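Local coordinates for BH1408 protein (Bacillus halodurans, PDB 4E0A), which probably transfers an acetyl group to an amine of a substrate, as a member of the GNAT family of N-acetyltransferases, at the interface of chains A and B. Numbering follows the deposited sequence. Chains: chain A/B, BH1408 protein.

Contacts 2 and 3 are neighbours, their C-alpha centres about 7 Å apart, and share A:Gln148, A:Lys149 and A:Gln150 of strand 146-155. In contact 2 that strand pairs with its own copy from chain B, which also reaches strand 124-130 of chain A; in contact 3 its other edge pairs with strand 124-130 of chain B. The two subunits thus exchange their last strands. The C-alpha centre of contact 1, formed by loops and helix 11-28 away from this exchange, lies about 20 Å from that of contact 2 and about 27 Å from that of contact 3. Two-fold symmetry repeats each contact and suggests a dimer, though the structure alone does not prove one.

Contact 1: the interface of chains A and B. Residues chain A 22, 32-34, 36, 39; chain B 82-83.
B:Met83, a selenomethionine, and B:Thr82 lie along the A:Ile32 to A:Arg34 segment of the partner subunit, forming a short antiparallel beta bridge between loops of two GNAT-fold chains. The selenium of B:Met83 meets the A:Phe33 ring: SE sits 3.4 Å from CD2, on the CD2-CE2 side. Bends at chi2 (-70°) and chi3 (-82°) fold the chain back, bringing the terminal methyl CE 3.7 Å from CG2 of A:Ile32. The two side chains of chain A run alongside the B:Met83 side chain and point the same way, and A:Ile32 CG2 also covers the rim of one face of the A:Phe33 ring.

B:Thr82 is held by its backbone and its methyl. Its carbonyl O accepts from A:Arg34 N at 3.0 Å, the donor standing well above the carbonyl plane. The same oxygen lies in the plane of the A:His22 ring, 3.2 Å from CE1. NE2 of that imidazole donates to A:Arg34 O at 2.7 Å, with the acceptor exactly in the ring plane, and probably helps to hold the loop that receives B:Thr82. The threonine's methyl CG2 rests 3.7 Å from CA of A:Thr39. Replacing A:His22 with an alanine would probably leave A:Arg34 O without this donor and open a gap beside CB of B:Thr82, freeing the loop to shift.

Contact 2: the interface of chains A and B. Residues chain A 127-128, 147-150; chain B 149-151.
B:Thr151, with A:Asp128 on one side and A:Lys149 on the other, carries much of the buried surface here. Its hydroxyl OG1 donates to carboxylate oxygen OD2 of A:Asp128 at 2.7 Å, meeting it on the syn side and 16° out of the carboxylate plane. The side-chain amine NZ of A:Lys149 donates to the same hydroxyl at 3.0 Å. The hydroxyl thus bridges a lysine and an aspartate of the other subunit, whose opposite charges would probably polarise its O-H. With chi1 at -57°, OG1 stands beside the threonine's own backbone N, while the methyl CG2 turns toward the carbonyl O of A:Leu127. A:Lys149 reaches across B:Thr151 by an extended chain that bends only at chi4 (71°).

Behind these groups, backbone bonds fix the register: A:Gln148 N donates to B:Thr151 O, and B:Thr151 N to A:Lys149 O, each at 2.8 Å. Further along, CB of A:Gln150, a poorly ordered residue, lies about 3.8 Å from CB of B:Gln150, a tentative contact; the latter CB also packs 3.9 Å from SG of A:Cys147. Strand 146-155 of chain B thus lies between strands 124-130 and 146-155 of chain A, antiparallel to both, continuing the GNAT sheet across the subunits.

Contact 3: the interface of chains A and B. Residues chain A 148-150; chain B 29, 32, 129-131.
B:Tyr130 lies against A:Lys149 where strand 124-130 of one GNAT-fold subunit pairs antiparallel with strand 146-155 of the other. This is the tightly packed part of the contact. CB of A:Lys149 sits over the centre of one ring face, 4.0 Å above its plane, and the chain then runs over the same face, its CD 3.7 Å from CZ. The CG of A:Lys149 lies between its backbone N and carbonyl carbon (chi1 56°), which directs the aliphatic chain along the tyrosine toward its phenol end. The strands beneath are joined by A:Gln150 N donating to B:Val129 O and B:Val129 N returning a bond to A:Gln150 O, each at 2.9 Å. Beside this pair, CG1 of B:Val129 lies about 3.8 Å from CG of A:Gln150, a tentative contact because that glutamine is poorly ordered. At the strand end B:Asp131 N donates to A:Gln148 O.

Toward the end of the A:Gln148 side chain the fit is looser and includes water. This side chain lies beside that of B:Tyr130 and points the same way, amide and ring planes 15° apart, and water 1 links the two, at 3.1 Å from A:Gln148 OE1 and 2.6 Å from the phenol OH of B:Tyr130. On the loop side, CD1 of B:Ile32 approaches the amide from the opposite direction and stays 3.9 Å from NE2. The guanidinium of B:Arg29 stands steeply to that amide, NH1 lying 3.9 Å from CG.

Contact 1: the interface of chains A and B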
loop_
_atom_site.group_PDB
_atom_site.type_symbol
_atom_site.label_atom_id
_atom_site.label_comp_id
_atom_site.label_asym_id
_atom_site.label_seq_id
_atom_site.Cartn_x
_atom_site.Cartn_y
_atom_site.Cartn_z
ATOM N N HIS A 22 -8.895 15.844 -4.000
ATOM C CA HIS A 22 -7.519 15.982 -4.462
ATOM C C HIS A 22 -6.845 17.193 -3.837
ATOM O O HIS A 22 -5.721 17.097 -3.342
ATOM C CB HIS A 22 -7.399 16.088 -5.975
ATOM C CG HIS A 22 -5.981 15.985 -6.435
ATOM N ND1 HIS A 22 -5.266 14.815 -6.332
ATOM C CD2 HIS A 22 -5.125 16.911 -6.926
ATOM C CE1 HIS A 22 -4.036 15.013 -6.777
ATOM N NE2 HIS A 22 -3.925 16.275 -7.146
ATOM N N ILE A 32 3.713 14.755 -2.317
ATOM C CA ILE A 32 3.244 13.601 -3.059
ATOM C C ILE A 32 2.263 14.052 -4.139
ATOM O O ILE A 32 2.347 13.615 -5.290
ATOM C CB ILE A 32 2.576 12.557 -2.102
ATOM C CG1 ILE A 32 3.626 11.993 -1.123
ATOM C CG2 ILE A 32 1.907 11.419 -2.881
ATOM C CD1 ILE A 32 3.125 10.853 -0.256
ATOM N N PHE A 33 1.339 14.934 -3.757
ATOM C CA PHE A 33 0.225 15.311 -4.630
ATOM C C PHE A 33 0.465 16.660 -5.290
ATOM O O PHE A 33 1.057 17.561 -4.707
ATOM C CB PHE A 33 -1.097 15.307 -3.840
ATOM C CG PHE A 33 -1.465 13.953 -3.302
ATOM C CD1 PHE A 33 -1.109 13.578 -2.010
ATOM C CD2 PHE A 33 -2.138 13.046 -4.097
ATOM C CE1 PHE A 33 -1.428 12.327 -1.532
ATOM C CE2 PHE A 33 -2.468 11.786 -3.619
ATOM C CZ PHE A 33 -2.107 11.430 -2.333
ATOM N N ARG A 34 -0.008 16.789 -6.520
ATOM C CA ARG A 34 0.244 17.979 -7.313
ATOM C C ARG A 34 -1.085 18.603 -7.747
ATOM O O ARG A 34 -2.011 17.891 -8.143
ATOM C CB ARG A 34 1.077 17.588 -8.541
ATOM C CG ARG A 34 1.559 18.744 -9.395
ATOM C CD ARG A 34 2.316 18.199 -10.605
ATOM N NE ARG A 34 2.821 19.258 -11.471
ATOM C CZ ARG A 34 2.125 19.808 -12.463
ATOM N NH1 ARG A 34 0.876 19.408 -12.714
ATOM N NH2 ARG A 34 2.673 20.767 -13.200
ATOM N N ASN A 36 -3.611 20.347 -10.231
ATOM C CA ASN A 36 -3.800 20.320 -11.677
ATOM C C ASN A 36 -5.249 20.565 -11.988
ATOM O O ASN A 36 -6.121 20.298 -11.167
ATOM C CB ASN A 36 -3.365 18.971 -12.285
ATOM C CG ASN A 36 -3.199 19.032 -13.812
ATOM O OD1 ASN A 36 -2.221 19.588 -14.318
ATOM N ND2 ASN A 36 -4.143 18.452 -14.542
ATOM N N THR A 39 -8.346 17.313 -12.143
ATOM C CA THR A 39 -7.629 16.339 -11.323
ATOM C C THR A 39 -8.054 14.945 -11.726
ATOM O O THR A 39 -7.406 13.973 -11.374
ATOM C CB THR A 39 -7.931 16.514 -9.825
ATOM O OG1 THR A 39 -9.324 16.248 -9.577
ATOM C CG2 THR A 39 -7.588 17.938 -9.374
ATOM N N THR B 82 -1.267 14.964 -11.690
ATOM C CA THR B 82 -1.750 15.100 -10.326
ATOM C C THR B 82 -0.817 14.506 -9.278
ATOM O O THR B 82 -1.149 14.513 -8.091
ATOM C CB THR B 82 -3.167 14.489 -10.158
ATOM O OG1 THR B 82 -3.111 13.072 -10.371
ATOM C CG2 THR B 82 -4.136 15.116 -11.140
HETATM N N MSE B 83 0.342 13.991 -9.693
HETATM C CA MSE B 83 1.311 13.459 -8.718
HETATM C C MSE B 83 2.721 13.985 -8.975
HETATM O O MSE B 83 3.180 14.042 -10.124
HETATM C CB MSE B 83 1.350 11.920 -8.706
HETATM C CG MSE B 83 0.005 11.229 -8.538
HETATM SE SE MSE B 83 -0.736 11.446 -6.762
HETATM C CE MSE B 83 0.256 10.044 -5.834
#

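Contact 2: the interface of chains A and B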
loop_
_atom_site.group_PDB
_atom_site.type_symbol
_atom_site.label_atom_id
_atom_site.label_comp_id
_atom_site.label_asym_id
_atom_site.label_seq_id
_atom_site.Cartn_x
_atom_site.Cartn_y
_atom_site.Cartn_z
ATOM N N LEU A 127 -9.151 -0.695 0.575
ATOM C CA LEU A 127 -8.886 0.648 0.056
ATOM C C LEU A 127 -7.634 1.175 0.713
ATOM O O LEU A 127 -7.164 0.604 1.697
ATOM C CB LEU A 127 -10.066 1.592 0.336
ATOM C CG LEU A 127 -10.462 1.857 1.793
ATOM C CD1 LEU A 127 -9.577 2.913 2.499
ATOM C CD2 LEU A 127 -11.919 2.270 1.833
ATOM N N ASP A 128 -7.109 2.285 0.202
ATOM C CA ASP A 128 -5.989 2.933 0.859
ATOM C C ASP A 128 -6.350 4.333 1.279
ATOM O O ASP A 128 -6.990 5.068 0.539
ATOM C CB ASP A 128 -4.761 2.957 -0.039
ATOM C CG ASP A 128 -4.168 1.573 -0.241
ATOM O OD1 ASP A 128 -4.335 1.006 -1.341
ATOM O OD2 ASP A 128 -3.553 1.043 0.710
ATOM N N CYS A 147 -7.322 -1.778 9.853
ATOM C CA CYS A 147 -6.042 -1.630 9.165
ATOM C C CYS A 147 -5.427 -2.986 8.887
ATOM O O CYS A 147 -5.271 -3.816 9.795
ATOM C CB CYS A 147 -5.062 -0.758 9.966
ATOM S SG CYS A 147 -3.437 -0.550 9.165
ATOM N N GLN A 148 -5.098 -3.216 7.622
ATOM C CA GLN A 148 -4.446 -4.449 7.219
ATOM C C GLN A 148 -2.932 -4.283 7.319
ATOM O O GLN A 148 -2.233 -5.105 7.928
ATOM C CB GLN A 148 -4.824 -4.780 5.788
ATOM C CG GLN A 148 -4.269 -6.098 5.296
ATOM C CD GLN A 148 -4.469 -6.256 3.806
ATOM O OE1 GLN A 148 -3.591 -5.919 3.008
ATOM N NE2 GLN A 148 -5.636 -6.746 3.420
ATOM N N LYS A 149 -2.433 -3.224 6.694
ATOM C CA LYS A 149 -1.004 -2.928 6.676
ATOM C C LYS A 149 -0.835 -1.443 6.420
ATOM O O LYS A 149 -1.773 -0.755 5.997
ATOM C CB LYS A 149 -0.289 -3.742 5.585
ATOM C CG LYS A 149 -0.864 -3.548 4.178
ATOM C CD LYS A 149 -0.046 -4.318 3.138
ATOM C CE LYS A 149 -0.772 -4.418 1.804
ATOM N NZ LYS A 149 -0.820 -3.108 1.102
ATOM N N GLN A 150 0.362 -0.937 6.663
ATOM C CA GLN A 150 0.594 0.467 6.414
ATOM C C GLN A 150 1.933 0.726 5.740
ATOM O O GLN A 150 2.899 -0.015 5.934
ATOM C CB GLN A 150 0.462 1.260 7.708
ATOM C CG GLN A 150 1.471 0.907 8.755
ATOM C CD GLN A 150 1.154 1.585 10.068
ATOM O OE1 GLN A 150 2.049 1.972 10.814
ATOM N NE2 GLN A 150 -0.133 1.740 10.353
ATOM N N LYS B 149 0.509 6.106 4.701
ATOM C CA LYS B 149 -0.853 5.713 4.338
ATOM C C LYS B 149 -1.108 4.289 4.796
ATOM O O LYS B 149 -0.185 3.579 5.175
ATOM C CB LYS B 149 -1.080 5.842 2.826
ATOM C CG LYS B 149 -0.276 4.861 1.963
ATOM C CD LYS B 149 -0.515 5.102 0.473
ATOM C CE LYS B 149 0.629 4.523 -0.358
ATOM N NZ LYS B 149 0.833 3.073 -0.040
ATOM N N GLN B 150 -2.362 3.861 4.782
ATOM C CA GLN B 150 -2.640 2.492 5.203
ATOM C C GLN B 150 -3.716 1.824 4.362
ATOM O O GLN B 150 -4.633 2.480 3.842
ATOM C CB GLN B 150 -3.000 2.449 6.683
ATOM C CG GLN B 150 -4.174 3.307 7.062
ATOM C CD GLN B 150 -4.485 3.218 8.548
ATOM O OE1 GLN B 150 -5.502 2.657 8.943
ATOM N NE2 GLN B 150 -3.603 3.761 9.375
ATOM N N THR B 151 -3.571 0.516 4.212
ATOM C CA THR B 151 -4.561 -0.290 3.523
ATOM C C THR B 151 -5.565 -0.726 4.556
ATOM O O THR B 151 -5.203 -1.294 5.593
ATOM C CB THR B 151 -3.930 -1.546 2.911
ATOM O OG1 THR B 151 -2.871 -1.178 2.020
ATOM C CG2 THR B 151 -4.986 -2.364 2.150
#

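Contact 3: the interface of chains A and B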
loop_
_atom_site.group_PDB
_atom_site.type_symbol
_atom_site.label_atom_id
_atom_site.label_comp_id
_atom_site.label_asym_id
_atom_site.label_seq_id
_atom_site.Cartn_x
_atom_site.Cartn_y
_atom_site.Cartn_z
ATOM N N GLN A 148 -5.098 -3.216 7.622
ATOM C CA GLN A 148 -4.446 -4.449 7.219
ATOM C C GLN A 148 -2.932 -4.283 7.319
ATOM O O GLN A 148 -2.233 -5.105 7.928
ATOM C CB GLN A 148 -4.824 -4.780 5.788
ATOM C CG GLN A 148 -4.269 -6.098 5.296
ATOM C CD GLN A 148 -4.469 -6.256 3.806
ATOM O OE1 GLN A 148 -3.591 -5.919 3.008
ATOM N NE2 GLN A 148 -5.636 -6.746 3.420
ATOM N N LYS A 149 -2.433 -3.224 6.694
ATOM C CA LYS A 149 -1.004 -2.928 6.676
ATOM C C LYS A 149 -0.835 -1.443 6.420
ATOM O O LYS A 149 -1.773 -0.755 5.997
ATOM C CB LYS A 149 -0.289 -3.742 5.585
ATOM C CG LYS A 149 -0.864 -3.548 4.178
ATOM C CD LYS A 149 -0.046 -4.318 3.138
ATOM C CE LYS A 149 -0.772 -4.418 1.804
ATOM N NZ LYS A 149 -0.820 -3.108 1.102
ATOM N N GLN A 150 0.362 -0.937 6.663
ATOM C CA GLN A 150 0.594 0.467 6.414
ATOM C C GLN A 150 1.933 0.726 5.740
ATOM O O GLN A 150 2.899 -0.015 5.934
ATOM C CB GLN A 150 0.462 1.260 7.708
ATOM C CG GLN A 150 1.471 0.907 8.755
ATOM C CD GLN A 150 1.154 1.585 10.068
ATOM O OE1 GLN A 150 2.049 1.972 10.814
ATOM N NE2 GLN A 150 -0.133 1.740 10.353
ATOM N N ARG B 29 -1.702 -13.950 9.720
ATOM C CA ARG B 29 -2.626 -13.701 8.610
ATOM C C ARG B 29 -2.628 -14.833 7.580
ATOM O O ARG B 29 -2.208 -14.644 6.433
ATOM C CB ARG B 29 -2.310 -12.372 7.926
ATOM C CG ARG B 29 -2.592 -11.134 8.788
ATOM C CD ARG B 29 -4.044 -11.050 9.209
ATOM N NE ARG B 29 -4.969 -11.017 8.074
ATOM C CZ ARG B 29 -5.459 -9.903 7.540
ATOM N NH1 ARG B 29 -5.103 -8.719 8.026
ATOM N NH2 ARG B 29 -6.304 -9.971 6.519
ATOM N N ILE B 32 -4.007 -14.474 4.072
ATOM C CA ILE B 32 -3.215 -13.810 3.041
ATOM C C ILE B 32 -1.949 -14.597 2.693
ATOM O O ILE B 32 -1.607 -14.754 1.517
ATOM C CB ILE B 32 -2.862 -12.359 3.459
ATOM C CG1 ILE B 32 -4.146 -11.527 3.538
ATOM C CG2 ILE B 32 -1.880 -11.739 2.479
ATOM C CD1 ILE B 32 -3.986 -10.207 4.226
ATOM N N VAL B 129 4.380 -2.523 6.294
ATOM C CA VAL B 129 4.392 -3.427 7.438
ATOM C C VAL B 129 2.967 -3.849 7.787
ATOM O O VAL B 129 2.055 -3.023 7.770
ATOM C CB VAL B 129 5.105 -2.792 8.652
ATOM C CG1 VAL B 129 4.521 -1.430 8.938
ATOM C CG2 VAL B 129 4.994 -3.692 9.881
ATOM N N TYR B 130 2.763 -5.134 8.068
ATOM C CA TYR B 130 1.422 -5.591 8.447
ATOM C C TYR B 130 1.043 -5.106 9.837
ATOM O O TYR B 130 1.888 -4.983 10.713
ATOM C CB TYR B 130 1.248 -7.107 8.267
ATOM C CG TYR B 130 1.031 -7.416 6.810
ATOM C CD1 TYR B 130 2.087 -7.367 5.913
ATOM C CD2 TYR B 130 -0.246 -7.664 6.310
ATOM C CE1 TYR B 130 1.888 -7.601 4.559
ATOM C CE2 TYR B 130 -0.455 -7.900 4.962
ATOM C CZ TYR B 130 0.619 -7.872 4.094
ATOM O OH TYR B 130 0.425 -8.104 2.750
ATOM N N ASP B 131 -0.237 -4.803 10.012
ATOM C CA ASP B 131 -0.727 -4.146 11.216
ATOM C C ASP B 131 -0.420 -4.940 12.500
ATOM O O ASP B 131 -0.182 -4.350 13.553
ATOM C CB ASP B 131 -2.240 -3.888 11.062
ATOM C CG ASP B 131 -2.861 -3.251 12.286
ATOM O OD1 ASP B 131 -2.614 -2.045 12.511
ATOM O OD2 ASP B 131 -3.610 -3.952 13.016
HETATM O O HOH W 1 -1.732 -7.662 1.323
#